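Local atomic coordinates of alpha-fucosidase (Bifidobacterium bifidum, PDB entry 2EAB), a protein that is a 1,2-alpha-L-fucosidase, represented here by its catalytic region, and probably hydrolyses alpha-1,2-linked L-fucose residues from glycans. Residues S328-R333 with G438-P443; Y378-T383 with G771-V776; L817-R820 with T824-T827. One frame throughout, in Å; residues are numbered along the deposited sequence.

Contact 1. Residues S328-R333 with G438-P443; sequences SAIYDR and GELAEP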
ATOM      1  N   SER A 328      -9.308  12.322 -13.115  1.00  9.74           N
ATOM      2  CA  SER A 328      -8.359  12.379 -14.226  1.00 10.35           C
ATOM      3  C   SER A 328      -7.151  13.272 -13.939  1.00 10.21           C
ATOM      4  O   SER A 328      -6.068  13.025 -14.468  1.00 10.27           O
ATOM      5  CB  SER A 328      -9.047  12.784 -15.536  1.00 10.55           C
ATOM      6  OG  SER A 328      -9.507  14.120 -15.490  1.00 12.38           O
ATOM      7  N   ALA A 329      -7.328  14.291 -13.100  1.00 10.07           N
ATOM      8  CA  ALA A 329      -6.214  15.157 -12.708  1.00 10.28           C
ATOM      9  C   ALA A 329      -5.072  14.341 -12.107  1.00 10.02           C
ATOM     10  O   ALA A 329      -3.897  14.634 -12.360  1.00 10.79           O
ATOM     11  CB  ALA A 329      -6.672  16.225 -11.736  1.00 10.85           C
ATOM     12  N   ILE A 330      -5.413  13.321 -11.321  1.00  9.34           N
ATOM     13  CA  ILE A 330      -4.404  12.432 -10.752  1.00  8.75           C
ATOM     14  C   ILE A 330      -4.035  11.318 -11.731  1.00  8.51           C
ATOM     15  O   ILE A 330      -2.856  11.044 -11.961  1.00  8.34           O
ATOM     16  CB  ILE A 330      -4.870  11.802  -9.416  1.00  8.97           C
ATOM     17  CG1 ILE A 330      -5.254  12.889  -8.407  1.00  9.94           C
ATOM     18  CG2 ILE A 330      -3.781  10.889  -8.849  1.00  8.29           C
ATOM     19  CD1 ILE A 330      -6.139  12.395  -7.273  1.00 11.75           C
ATOM     20  N   TYR A 331      -5.047  10.671 -12.305  1.00  8.39           N
ATOM     21  CA  TYR A 331      -4.805   9.507 -13.145  1.00  8.57           C
ATOM     22  C   TYR A 331      -3.940   9.833 -14.361  1.00  8.59           C
ATOM     23  O   TYR A 331      -3.063   9.058 -14.723  1.00  8.51           O
ATOM     24  CB  TYR A 331      -6.123   8.856 -13.582  1.00  8.85           C
ATOM     25  CG  TYR A 331      -5.914   7.588 -14.374  1.00  8.82           C
ATOM     26  CD1 TYR A 331      -5.743   6.357 -13.732  1.00  9.20           C
ATOM     27  CD2 TYR A 331      -5.857   7.621 -15.768  1.00  9.48           C
ATOM     28  CE1 TYR A 331      -5.531   5.197 -14.456  1.00  9.20           C
ATOM     29  CE2 TYR A 331      -5.649   6.464 -16.502  1.00  9.04           C
ATOM     30  CZ  TYR A 331      -5.490   5.253 -15.842  1.00  9.25           C
ATOM     31  OH  TYR A 331      -5.277   4.092 -16.548  1.00  9.71           O
ATOM     32  N   ASP A 332      -4.197  10.977 -14.991  1.00  8.53           N
ATOM     33  CA  ASP A 332      -3.510  11.305 -16.239  1.00  8.99           C
ATOM     34  C   ASP A 332      -2.095  11.872 -16.064  1.00  8.75           C
ATOM     35  O   ASP A 332      -1.443  12.213 -17.053  1.00  9.23           O
ATOM     36  CB  ASP A 332      -4.383  12.205 -17.126  1.00  9.66           C
ATOM     37  CG  ASP A 332      -5.539  11.447 -17.772  1.00 11.01           C
ATOM     38  OD1 ASP A 332      -5.412  10.221 -17.993  1.00 12.87           O
ATOM     39  OD2 ASP A 332      -6.569  12.088 -18.077  1.00 14.12           O
ATOM     40  N   ARG A 333      -1.604  11.938 -14.825  1.00  8.72           N
ATOM     41  CA  ARG A 333      -0.246  12.436 -14.567  1.00  8.79           C
ATOM     42  C   ARG A 333       0.830  11.544 -15.175  1.00  8.79           C
ATOM     43  O   ARG A 333       1.903  12.027 -15.539  1.00  8.84           O
ATOM     44  CB  ARG A 333       0.008  12.570 -13.069  1.00  8.80           C
ATOM     45  CG  ARG A 333      -0.777  13.671 -12.400  1.00  8.92           C
ATOM     46  CD  ARG A 333      -0.597  13.587 -10.909  1.00  9.15           C
ATOM     47  NE  ARG A 333      -1.359  14.607 -10.199  1.00  9.65           N
ATOM     48  CZ  ARG A 333      -1.390  14.725  -8.876  1.00 10.39           C
ATOM     49  NH1 ARG A 333      -0.699  13.891  -8.109  1.00 10.03           N
ATOM     50  NH2 ARG A 333      -2.112  15.684  -8.312  1.00 11.61           N
ATOM     51  N   GLY A 438       1.555  11.568  -4.798  1.00  6.67           N
ATOM     52  CA  GLY A 438       2.111  11.831  -3.468  1.00  7.17           C
ATOM     53  C   GLY A 438       1.098  12.291  -2.433  1.00  7.45           C
ATOM     54  O   GLY A 438       1.183  11.911  -1.259  1.00  7.48           O
ATOM     55  N   GLU A 439       0.133  13.105  -2.852  1.00  7.81           N
ATOM     56  CA  GLU A 439      -0.875  13.602  -1.917  1.00  8.32           C
ATOM     57  C   GLU A 439      -1.717  12.472  -1.323  1.00  7.42           C
ATOM     58  O   GLU A 439      -2.296  12.617  -0.243  1.00  7.59           O
ATOM     59  CB  GLU A 439      -1.772  14.649  -2.582  1.00  9.70           C
ATOM     60  CG  GLU A 439      -2.661  14.117  -3.684  1.00 12.90           C
ATOM     61  CD  GLU A 439      -2.088  14.290  -5.074  1.00 15.52           C
ATOM     62  OE1 GLU A 439      -0.857  14.157  -5.260  1.00 12.94           O
ATOM     63  OE2 GLU A 439      -2.890  14.570  -5.992  1.00 18.95           O
ATOM     64  N   LEU A 440      -1.771  11.345  -2.027  1.00  6.73           N
ATOM     65  CA  LEU A 440      -2.596  10.221  -1.607  1.00  6.75           C
ATOM     66  C   LEU A 440      -1.951   9.413  -0.479  1.00  6.40           C
ATOM     67  O   LEU A 440      -2.572   8.500   0.066  1.00  6.63           O
ATOM     68  CB  LEU A 440      -2.965   9.338  -2.801  1.00  7.05           C
ATOM     69  CG  LEU A 440      -3.624  10.046  -3.992  1.00  7.77           C
ATOM     70  CD1 LEU A 440      -4.226   9.035  -4.946  1.00  8.28           C
ATOM     71  CD2 LEU A 440      -4.680  11.049  -3.563  1.00  8.42           C
ATOM     72  N   ALA A 441      -0.720   9.765  -0.106  1.00  6.56           N
ATOM     73  CA  ALA A 441      -0.075   9.187   1.071  1.00  6.54           C
ATOM     74  C   ALA A 441      -0.571   9.809   2.372  1.00  6.38           C
ATOM     75  O   ALA A 441      -0.292   9.284   3.450  1.00  6.15           O
ATOM     76  CB  ALA A 441       1.430   9.338   0.972  1.00  7.21           C
ATOM     77  N   GLU A 442      -1.295  10.923   2.286  1.00  6.52           N
ATOM     78  CA  GLU A 442      -1.724  11.637   3.491  1.00  6.82           C
ATOM     79  C   GLU A 442      -2.392  10.741   4.549  1.00  6.45           C
ATOM     80  O   GLU A 442      -2.027  10.820   5.721  1.00  6.33           O
ATOM     81  CB  GLU A 442      -2.611  12.842   3.144  1.00  7.13           C
ATOM     82  CG  GLU A 442      -3.163  13.615   4.356  1.00  8.66           C
ATOM     83  CD  GLU A 442      -2.092  14.109   5.326  1.00  9.39           C
ATOM     84  OE1 GLU A 442      -0.964  14.431   4.887  1.00 10.40           O
ATOM     85  OE2 GLU A 442      -2.396  14.195   6.537  1.00 11.57           O
ATOM     86  N   PRO A 443      -3.371   9.899   4.158  1.00  6.22           N
ATOM     87  CA  PRO A 443      -3.969   9.054   5.201  1.00  6.48           C
ATOM     88  C   PRO A 443      -2.989   8.085   5.870  1.00  6.22           C
ATOM     89  O   PRO A 443      -3.203   7.723   7.025  1.00  6.07           O
ATOM     90  CB  PRO A 443      -5.089   8.303   4.469  1.00  7.19           C
ATOM     91  CG  PRO A 443      -4.749   8.400   3.037  1.00  7.21           C
ATOM     92  CD  PRO A 443      -4.042   9.710   2.858  1.00  6.52           C
TER
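Arg333 and Glu439 join two pieces of the glycoside hydrolase family 95 catalytic domain, which as in its relatives is an (alpha/alpha)6 barrel. The segment 328-333 is the C-terminal end of helix 316-331 running into a loop, and 438-443 is a 3-10 turn leading into helix 442-450. The contact has a buried apolar side and a more open, polar one. On the buried side the end of Ile330, CD1, meets the Leu440 branch CD2 at 4.2 Å, a loose touch between the two segments; helix 365-386 adds Ile384 against Ile330. On the partly exposed side the meeting is close and directed. The side chains of Arg333 and Glu439 approach from opposite directions and form a two-pronged salt bridge: NH1 of Arg333 donates to OE1 of Glu439 at 2.9 Å along an almost straight line, whereas NH2 reaches OE2 of Glu439 at 2.7 Å in a bent, weak bond. The imbalance is consistent with the 46° between the guanidinium and carboxylate planes. Arg333 reaches across with an extended chain (chi2 172°), while Glu439 bends at chi2 (-96°) to present its carboxylate. NH1 of Arg333 also bonds Asn436 O, so this nitrogen has two acceptors. A leucine in place of Arg333 would probably leave the Glu439 carboxylate without its partner charge and free to turn, and Asn436 O without this donor. The two sides of the contact meet at Ile330, whose CG1 lies 4.2 Å above the Arg333 guanidinium plane, toward its rim, and 3.8 Å from Glu439 OE2.

Contact 2. Residues Y378-T383 with G771-V776; sequences YGRYLT and GNTSGV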
ATOM      1  N   TYR A 378      -3.643  -0.011 -13.265  1.00  7.46           N
ATOM      2  CA  TYR A 378      -4.644  -0.397 -12.271  1.00  7.35           C
ATOM      3  C   TYR A 378      -4.160  -0.104 -10.858  1.00  7.31           C
ATOM      4  O   TYR A 378      -4.956   0.287 -10.008  1.00  6.98           O
ATOM      5  CB  TYR A 378      -4.949  -1.884 -12.395  1.00  7.63           C
ATOM      6  CG  TYR A 378      -6.298  -2.384 -11.900  1.00  7.71           C
ATOM      7  CD1 TYR A 378      -7.468  -1.623 -12.014  1.00  8.55           C
ATOM      8  CD2 TYR A 378      -6.400  -3.670 -11.389  1.00  7.85           C
ATOM      9  CE1 TYR A 378      -8.704  -2.146 -11.594  1.00  8.49           C
ATOM     10  CE2 TYR A 378      -7.613  -4.196 -10.978  1.00  8.35           C
ATOM     11  CZ  TYR A 378      -8.757  -3.437 -11.088  1.00  7.93           C
ATOM     12  OH  TYR A 378      -9.959  -3.983 -10.701  1.00  9.09           O
ATOM     13  N   GLY A 379      -2.866  -0.294 -10.602  1.00  7.00           N
ATOM     14  CA  GLY A 379      -2.303   0.001  -9.291  1.00  6.77           C
ATOM     15  C   GLY A 379      -2.437   1.470  -8.950  1.00  6.93           C
ATOM     16  O   GLY A 379      -2.658   1.829  -7.797  1.00  7.31           O
ATOM     17  N   ARG A 380      -2.292   2.325  -9.958  1.00  6.69           N
ATOM     18  CA  ARG A 380      -2.504   3.751  -9.763  1.00  6.80           C
ATOM     19  C   ARG A 380      -3.988   4.026  -9.528  1.00  6.69           C
ATOM     20  O   ARG A 380      -4.352   4.699  -8.568  1.00  6.87           O
ATOM     21  CB  ARG A 380      -1.963   4.552 -10.951  1.00  6.78           C
ATOM     22  CG  ARG A 380      -0.451   4.422 -11.124  1.00  6.47           C
ATOM     23  CD  ARG A 380       0.121   5.386 -12.151  1.00  6.85           C
ATOM     24  NE  ARG A 380       0.095   6.770 -11.690  1.00  6.73           N
ATOM     25  CZ  ARG A 380      -0.801   7.676 -12.071  1.00  6.58           C
ATOM     26  NH1 ARG A 380      -1.767   7.362 -12.930  1.00  7.23           N
ATOM     27  NH2 ARG A 380      -0.721   8.909 -11.602  1.00  7.13           N
ATOM     28  N   TYR A 381      -4.836   3.481 -10.398  1.00  6.80           N
ATOM     29  CA  TYR A 381      -6.284   3.598 -10.263  1.00  6.89           C
ATOM     30  C   TYR A 381      -6.765   3.205  -8.861  1.00  6.65           C
ATOM     31  O   TYR A 381      -7.560   3.918  -8.246  1.00  6.96           O
ATOM     32  CB  TYR A 381      -6.979   2.738 -11.330  1.00  7.28           C
ATOM     33  CG  TYR A 381      -8.468   2.664 -11.132  1.00  7.08           C
ATOM     34  CD1 TYR A 381      -9.304   3.649 -11.642  1.00  7.69           C
ATOM     35  CD2 TYR A 381      -9.040   1.626 -10.395  1.00  6.99           C
ATOM     36  CE1 TYR A 381     -10.677   3.594 -11.439  1.00  7.63           C
ATOM     37  CE2 TYR A 381     -10.408   1.564 -10.183  1.00  7.51           C
ATOM     38  CZ  TYR A 381     -11.218   2.550 -10.708  1.00  7.91           C
ATOM     39  OH  TYR A 381     -12.572   2.493 -10.494  1.00  7.68           O
ATOM     40  N   LEU A 382      -6.270   2.072  -8.367  1.00  6.37           N
ATOM     41  CA  LEU A 382      -6.723   1.521  -7.091  1.00  6.53           C
ATOM     42  C   LEU A 382      -6.289   2.384  -5.916  1.00  6.60           C
ATOM     43  O   LEU A 382      -6.960   2.392  -4.880  1.00  6.75           O
ATOM     44  CB  LEU A 382      -6.256   0.075  -6.910  1.00  6.79           C
ATOM     45  CG  LEU A 382      -6.920  -0.955  -7.833  1.00  6.47           C
ATOM     46  CD1 LEU A 382      -6.177  -2.274  -7.735  1.00  8.01           C
ATOM     47  CD2 LEU A 382      -8.414  -1.138  -7.516  1.00  7.26           C
ATOM     48  N   THR A 383      -5.180   3.111  -6.080  1.00  6.40           N
ATOM     49  CA  THR A 383      -4.763   4.086  -5.075  1.00  6.36           C
ATOM     50  C   THR A 383      -5.780   5.227  -5.002  1.00  6.48           C
ATOM     51  O   THR A 383      -6.230   5.602  -3.919  1.00  6.62           O
ATOM     52  CB  THR A 383      -3.361   4.668  -5.368  1.00  6.27           C
ATOM     53  OG1 THR A 383      -2.407   3.613  -5.527  1.00  6.54           O
ATOM     54  CG2 THR A 383      -2.905   5.562  -4.228  1.00  6.94           C
ATOM     55  N   GLY A 771       2.351  -3.301  -5.489  1.00  6.25           N
ATOM     56  CA  GLY A 771       3.726  -3.762  -5.677  1.00  6.52           C
ATOM     57  C   GLY A 771       4.120  -3.841  -7.138  1.00  6.42           C
ATOM     58  O   GLY A 771       5.253  -3.526  -7.501  1.00  6.29           O
ATOM     59  N   ASN A 772       3.180  -4.250  -7.984  1.00  6.19           N
ATOM     60  CA  ASN A 772       3.416  -4.298  -9.424  1.00  6.47           C
ATOM     61  C   ASN A 772       3.730  -2.904  -9.979  1.00  6.35           C
ATOM     62  O   ASN A 772       4.742  -2.706 -10.660  1.00  6.48           O
ATOM     63  CB  ASN A 772       2.214  -4.925 -10.142  1.00  6.81           C
ATOM     64  CG  ASN A 772       2.390  -4.953 -11.638  1.00  7.16           C
ATOM     65  OD1 ASN A 772       2.249  -3.926 -12.301  1.00  7.68           O
ATOM     66  ND2 ASN A 772       2.705  -6.125 -12.178  1.00  7.77           N
ATOM     67  N   THR A 773       2.874  -1.938  -9.668  1.00  6.72           N
ATOM     68  CA  THR A 773       3.062  -0.560 -10.128  1.00  6.83           C
ATOM     69  C   THR A 773       4.417  -0.033  -9.671  1.00  6.07           C
ATOM     70  O   THR A 773       5.160   0.558 -10.457  1.00  6.11           O
ATOM     71  CB  THR A 773       1.922   0.335  -9.620  1.00  6.85           C
ATOM     72  OG1 THR A 773       0.682  -0.193 -10.104  1.00  7.11           O
ATOM     73  CG2 THR A 773       2.077   1.774 -10.100  1.00  7.62           C
ATOM     74  N   SER A 774       4.758  -0.276  -8.408  1.00  5.85           N
ATOM     75  CA  SER A 774       6.043   0.161  -7.888  1.00  6.23           C
ATOM     76  C   SER A 774       7.194  -0.504  -8.631  1.00  6.38           C
ATOM     77  O   SER A 774       8.180   0.155  -8.971  1.00  6.23           O
ATOM     78  CB  SER A 774       6.159  -0.133  -6.396  1.00  6.66           C
ATOM     79  OG  SER A 774       7.432   0.248  -5.911  1.00  7.17           O
ATOM     80  N   GLY A 775       7.070  -1.804  -8.884  1.00  6.43           N
ATOM     81  CA  GLY A 775       8.135  -2.562  -9.536  1.00  6.50           C
ATOM     82  C   GLY A 775       8.427  -2.073 -10.943  1.00  6.47           C
ATOM     83  O   GLY A 775       9.583  -1.942 -11.344  1.00  6.81           O
ATOM     84  N   VAL A 776       7.372  -1.791 -11.698  1.00  6.40           N
ATOM     85  CA  VAL A 776       7.532  -1.206 -13.025  1.00  7.01           C
ATOM     86  C   VAL A 776       8.216   0.163 -12.924  1.00  6.96           C
ATOM     87  O   VAL A 776       9.148   0.452 -13.683  1.00  7.03           O
ATOM     88  CB  VAL A 776       6.190  -1.116 -13.777  1.00  7.17           C
ATOM     89  CG1 VAL A 776       6.354  -0.370 -15.093  1.00  7.88           C
ATOM     90  CG2 VAL A 776       5.634  -2.514 -14.032  1.00  7.88           C
TER
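Gly379 and Thr773 bring the backbones of helix 365-386 and helix 767-780 to within 5.5 Å, CA to CA, an example of how a glycine lets two helices come unusually near. The interface is small and buried, and Thr773 supplies all of its second-helix part, one branch to each of two neighbouring residues. Its OG1 lies 3.1 Å from Gly379 CA, so near that a beta carbon at the glycine would clash with it. With OG1 beside the backbone N (chi1 -59°), the hydroxyl faces the glycine while the methyl is swung to the other neighbour: CG2 meets Arg380 CG at 3.8 Å, the two side chains crossing at about a right angle. The hydroxyl is bonded to Tyr376 O, one turn back on the facing helix, with a weak second bond to Asn769 O of its own helix. Arg380 rests on the methyl by its aliphatic root alone; a bend at chi3 (70°) carries the guanidinium on to the backbone oxygens of Ala435, Ile330 and Tyr331. Within helix 365-386, Gly379 O receives Thr383 OG1 at 2.9 Å in the carbonyl plane, a bond that accompanies only weak backbone bonding from Thr383 N. No hydrogen bond joins the two segments themselves. The chemistry is therefore divided: shape, through a bare glycine and a small branched side chain, probably allows the helices to lie this near, while the buried hydroxyl ties them through Tyr376 O just outside the segment 378-383.

Contact 3. Residues L817-R820 with T824-T827; sequences LVAR and TVGT. With EDO (1,2-ethanediol), chain G.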
ATOM      1  N   LEU A 817       6.622  10.182 -14.124  1.00  7.19           N
ATOM      2  CA  LEU A 817       7.157   9.557 -12.911  1.00  7.33           C
ATOM      3  C   LEU A 817       7.830  10.616 -12.051  1.00  7.18           C
ATOM      4  O   LEU A 817       8.155  11.699 -12.547  1.00  7.73           O
ATOM      5  CB  LEU A 817       8.141   8.439 -13.251  1.00  7.55           C
ATOM      6  CG  LEU A 817       7.597   7.307 -14.124  1.00  7.74           C
ATOM      7  CD1 LEU A 817       8.645   6.219 -14.278  1.00  9.34           C
ATOM      8  CD2 LEU A 817       6.296   6.718 -13.567  1.00  8.89           C
ATOM      9  N   VAL A 818       8.033  10.323 -10.769  1.00  7.19           N
ATOM     10  CA  VAL A 818       8.655  11.283  -9.872  1.00  7.33           C
ATOM     11  C   VAL A 818       9.882  10.658  -9.231  1.00  7.06           C
ATOM     12  O   VAL A 818       9.849   9.495  -8.788  1.00  7.29           O
ATOM     13  CB  VAL A 818       7.667  11.806  -8.792  1.00  7.50           C
ATOM     14  CG1 VAL A 818       8.289  12.950  -8.005  1.00  7.70           C
ATOM     15  CG2 VAL A 818       6.372  12.275  -9.429  1.00  8.40           C
ATOM     16  N   ALA A 819      10.963  11.438  -9.212  1.00  6.59           N
ATOM     17  CA  ALA A 819      12.206  11.075  -8.548  1.00  6.85           C
ATOM     18  C   ALA A 819      12.377  11.861  -7.260  1.00  6.45           C
ATOM     19  O   ALA A 819      11.897  12.994  -7.128  1.00  6.45           O
ATOM     20  CB  ALA A 819      13.386  11.330  -9.472  1.00  7.11           C
ATOM     21  N   ARG A 820      13.074  11.247  -6.315  1.00  6.34           N
ATOM     22  CA  ARG A 820      13.433  11.913  -5.074  1.00  6.57           C
ATOM     23  C   ARG A 820      14.151  13.238  -5.358  1.00  6.37           C
ATOM     24  O   ARG A 820      14.886  13.371  -6.344  1.00  6.52           O
ATOM     25  CB  ARG A 820      14.266  10.980  -4.201  1.00  6.26           C
ATOM     26  CG  ARG A 820      13.429   9.833  -3.649  1.00  6.81           C
ATOM     27  CD  ARG A 820      14.275   8.849  -2.868  1.00  6.52           C
ATOM     28  NE  ARG A 820      13.553   7.638  -2.476  1.00  6.52           N
ATOM     29  CZ  ARG A 820      13.395   6.578  -3.263  1.00  6.96           C
ATOM     30  NH1 ARG A 820      13.883   6.589  -4.500  1.00  6.66           N
ATOM     31  NH2 ARG A 820      12.748   5.509  -2.815  1.00  7.58           N
ATOM     32  N   THR A 824      10.043  15.605 -11.910  1.00  7.39           N
ATOM     33  CA  THR A 824       9.163  14.793 -12.745  1.00  7.90           C
ATOM     34  C   THR A 824       9.977  14.297 -13.931  1.00  7.81           C
ATOM     35  O   THR A 824      10.748  15.062 -14.526  1.00  8.62           O
ATOM     36  CB  THR A 824       7.922  15.582 -13.191  1.00  8.08           C
ATOM     37  OG1 THR A 824       7.302  16.146 -12.032  1.00 10.16           O
ATOM     38  CG2 THR A 824       6.915  14.671 -13.901  1.00  8.26           C
ATOM     39  N   VAL A 825       9.823  13.018 -14.256  1.00  7.75           N
ATOM     40  CA  VAL A 825      10.695  12.345 -15.203  1.00  8.30           C
ATOM     41  C   VAL A 825       9.898  11.711 -16.333  1.00  7.99           C
ATOM     42  O   VAL A 825       8.950  10.953 -16.095  1.00  8.09           O
ATOM     43  CB  VAL A 825      11.530  11.237 -14.511  1.00  8.46           C
ATOM     44  CG1 VAL A 825      12.422  10.524 -15.516  1.00 10.50           C
ATOM     45  CG2 VAL A 825      12.363  11.807 -13.366  1.00  9.03           C
ATOM     46  N   GLY A 826      10.294  12.032 -17.559  1.00  7.87           N
ATOM     47  CA  GLY A 826       9.831  11.323 -18.742  1.00  8.43           C
ATOM     48  C   GLY A 826      11.049  10.799 -19.473  1.00  8.80           C
ATOM     49  O   GLY A 826      12.103  11.440 -19.462  1.00  9.48           O
ATOM     50  N   THR A 827      10.925   9.624 -20.077  1.00  9.09           N
ATOM     51  CA  THR A 827      12.010   9.070 -20.878  1.00  9.96           C
ATOM     52  C   THR A 827      11.459   8.297 -22.064  1.00  9.54           C
ATOM     53  O   THR A 827      10.422   7.633 -21.968  1.00  9.30           O
ATOM     54  CB  THR A 827      13.007   8.205 -20.044  1.00 10.17           C
ATOM     55  OG1 THR A 827      14.155   7.872 -20.838  1.00 12.18           O
ATOM     56  CG2 THR A 827      12.374   6.925 -19.538  1.00 12.09           C
TER
HETATM   57  C1  EDO G4807      11.120   2.319  -3.332  1.00 42.74           C
HETATM   58  O1  EDO G4807      12.076   2.985  -4.297  1.00 37.02           O
HETATM   59  C2  EDO G4807       9.727   3.034  -3.538  1.00 43.60           C
HETATM   60  O2  EDO G4807       9.927   4.446  -3.280  1.00 37.12           O
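Arg820 holds out a flat guanidinium that meets bound 1,2-ethanediol at its edge, C1 of the diol lying in the plane and NH2 donating to O1 at 3.0 Å (167°). The chain is extended from CG to NE and turns at chi4 (84°) to set the group there. NE makes a salt bridge to Glu520, and NH2, besides the diol, one to Glu517; the diol, probably left from crystallisation, also reaches Arg734 and Glu778. The arginine follows strand 812-819 of a beta hairpin with strand 823-830; the axes of 817-819 and 824-827 make 123°, far from straight antiparallel. Leu817 and Val825 form a hydrogen-bonded pair with unequal bonds: Val825 N gives a short one to Leu817 O, 2.7 Å, but Leu817 N to Val825 O is weak at 3.1 Å. Leu817 O also takes a CA-H contact from Thr824 CA at 3.3 Å. Val818 and Thr824 follow as a non-hydrogen-bonded pair, and Thr824 OG1 bonds Asn842. Beyond them Ala819 CB still touches Val825 CG2 at 4.1 Å. The hairpin of the C-terminal domain thus delivers an arginine to acidic residues of helix 507-520, where its charge is likely to be balanced.

In the fold
Along the chain the segments of contacts 1 and 2 alternate, and contact 3 follows both. Contacts 1 and 2 lie about 12 Å apart, centre to centre, within the family 95 catalytic domain. They touch where Arg380 meets the end of helix 316-331, and where Leu440 CD1 packs on Thr383 CG2 at 3.8 Å, so helix 365-386 serves both. Contact 3, in the C-terminal domain, is centred about 15 and 16 Å from contacts 1 and 2 and touches neither. Strand 335-337, just after segment 328-333, nevertheless pairs with strand 812-819, and Val818 bonds the backbone of Ser434. The C-terminal sheet is thereby sewn onto the helical domain.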